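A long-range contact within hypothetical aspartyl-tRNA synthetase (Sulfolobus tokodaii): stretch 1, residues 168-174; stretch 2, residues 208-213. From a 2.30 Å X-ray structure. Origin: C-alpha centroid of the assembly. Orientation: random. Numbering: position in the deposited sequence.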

# COMPACT_ATOMS: atom_id res chain seq x y z
N GLY B 168 3.60 -8.51 24.37
CA GLY B 168 3.22 -7.82 25.61
C GLY B 168 4.33 -6.91 26.10
O GLY B 168 5.51 -7.29 26.05
N GLY B 169 3.98 -5.71 26.56
CA GLY B 169 4.96 -4.66 26.81
C GLY B 169 4.90 -3.54 25.78
O GLY B 169 5.14 -2.36 26.09
N ALA B 170 4.57 -3.90 24.53
CA ALA B 170 4.29 -2.90 23.51
C ALA B 170 2.98 -2.20 23.85
O ALA B 170 2.01 -2.82 24.31
CB ALA B 170 4.21 -3.54 22.12
N GLN B 171 2.98 -0.89 23.64
CA GLN B 171 1.85 -0.05 23.97
C GLN B 171 1.08 0.24 22.69
O GLN B 171 1.64 0.81 21.73
CB GLN B 171 2.34 1.25 24.61
CG GLN B 171 3.13 1.07 25.91
CD GLN B 171 3.56 2.40 26.53
OE1 GLN B 171 2.74 3.31 26.74
NE2 GLN B 171 4.86 2.53 26.82
N LEU B 172 -0.20 -0.13 22.69
CA LEU B 172 -1.04 -0.06 21.51
C LEU B 172 -2.18 0.90 21.71
O LEU B 172 -2.65 1.11 22.83
CB LEU B 172 -1.58 -1.44 21.19
CG LEU B 172 -0.75 -2.29 20.22
CD1 LEU B 172 0.68 -2.06 20.32
CD2 LEU B 172 -1.03 -3.77 20.40
N PHE B 173 -2.64 1.52 20.64
CA PHE B 173 -3.80 2.38 20.75
C PHE B 173 -5.08 1.58 20.92
O PHE B 173 -5.36 0.68 20.14
CB PHE B 173 -3.89 3.31 19.55
CG PHE B 173 -2.80 4.34 19.51
CD1 PHE B 173 -1.88 4.36 18.49
CD2 PHE B 173 -2.69 5.29 20.52
CE1 PHE B 173 -0.90 5.30 18.46
CE2 PHE B 173 -1.69 6.23 20.48
CZ PHE B 173 -0.82 6.25 19.44
N PRO B 174 -5.82 1.88 21.98
CA PRO B 174 -7.18 1.34 22.15
C PRO B 174 -8.08 1.75 20.99
O PRO B 174 -8.12 2.92 20.65
CB PRO B 174 -7.64 2.02 23.45
CG PRO B 174 -6.33 2.17 24.24
CD PRO B 174 -5.40 2.68 23.16
N ALA B 208 1.19 1.22 10.31
CA ALA B 208 1.17 0.64 11.65
C ALA B 208 1.21 1.75 12.77
O ALA B 208 1.34 2.96 12.52
CB ALA B 208 2.33 -0.31 11.82
N TRP B 209 1.10 1.33 14.02
CA TRP B 209 0.99 2.34 15.08
C TRP B 209 1.56 1.92 16.42
O TRP B 209 1.47 0.77 16.82
CB TRP B 209 -0.47 2.72 15.27
CG TRP B 209 -1.20 3.25 14.06
CD1 TRP B 209 -1.33 4.56 13.69
CD2 TRP B 209 -2.00 2.51 13.16
NE1 TRP B 209 -2.17 4.68 12.60
CE2 TRP B 209 -2.58 3.42 12.25
CE3 TRP B 209 -2.30 1.15 13.02
CZ2 TRP B 209 -3.41 3.01 11.19
CZ3 TRP B 209 -3.14 0.75 11.98
CH2 TRP B 209 -3.70 1.68 11.09
N ARG B 210 2.15 2.89 17.11
CA ARG B 210 2.70 2.62 18.44
C ARG B 210 2.31 3.72 19.39
O ARG B 210 2.37 4.91 19.03
CB ARG B 210 4.22 2.48 18.38
CG ARG B 210 4.64 1.06 18.41
CD ARG B 210 4.74 0.43 19.83
NE ARG B 210 5.56 -0.78 19.79
CZ ARG B 210 6.60 -1.04 20.59
NH1 ARG B 210 6.98 -0.21 21.55
NH2 ARG B 210 7.26 -2.18 20.42
N ALA B 211 1.93 3.35 20.61
CA ALA B 211 1.41 4.37 21.55
C ALA B 211 2.35 4.96 22.61
O ALA B 211 1.87 5.56 23.57
CB ALA B 211 0.14 3.87 22.21
N GLU B 212 3.67 4.83 22.47
CA GLU B 212 4.57 5.35 23.51
C GLU B 212 4.71 6.84 23.39
O GLU B 212 4.40 7.43 22.34
CB GLU B 212 5.98 4.75 23.43
CG GLU B 212 6.09 3.37 24.04
CD GLU B 212 5.62 2.27 23.08
OE1 GLU B 212 5.47 2.56 21.87
OE2 GLU B 212 5.42 1.11 23.54
N GLU B 213 5.21 7.45 24.46
CA GLU B 213 5.46 8.88 24.46
C GLU B 213 6.95 9.28 24.27
O GLU B 213 7.34 10.41 24.54
CB GLU B 213 4.77 9.52 25.68
CG GLU B 213 3.25 9.50 25.50
CD GLU B 213 2.44 9.71 26.76
OE1 GLU B 213 2.56 10.80 27.39
OE2 GLU B 213 1.62 8.81 27.09
O HOH W 1 -1.20 0.62 18.08

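Stretch 1 begins at the margin of the contact. Gly168 touches nothing in stretch 2, and Gly169 barely does so, yet its backbone angles (phi 108°, psi -34°) call for glycine by themselves, since a CB would be jammed against the carbonyl oxygen of Gly168.

Ala170 makes the first close approach. Its CB lies over one face of the Arg210 guanidinium, 3.7 Å from Arg210 NH2, and a small methyl suits this place because it can rest against the flat group. Arg210 NH1 forms a salt bridge with Glu212 within stretch 2, 2.9 Å from Glu212 OE2, where the hydrogen bond is weak; the bond from Arg210 NH1 to Glu212 OE1, at 3.2 Å, is nearly straight.

Gln171 is tied to stretch 2 through its backbone. Its N donates to Glu212 OE2 at 3.2 Å, so this carboxylate oxygen serves both the arginine and a main-chain amide. Its O accepts from Ala211 N at 2.8 Å with an N-H...O angle of 161°, a nearly straight bond. Here the CA atoms of Gln171 and Ala211 are 5.1 Å apart. The CA-to-CB bond points toward stretch 2, and the side-chain NE2 packs 3.2 Å from Glu212 CG; the long side chain reaches along Glu212, at a position exposed overall.

Leu172 directs its CB away, and its main contact is through the backbone, with C 3.8 Å from Ala211 CB.

Phe173 supplies the broad apolar surface. Ala211 CB sits over one face of its ring, 3.6 Å from the ring centroid and 19° off the normal, a CH-pi contact to which a compact methyl is well suited. At the ring edge, Phe173 CD1 meets Trp209 CB at 3.9 Å. A water links the backbones here, accepting from Phe173 N at 3.1 Å and donating weakly to Trp209 O at 3.0 Å. Pro174 lies beyond the contact.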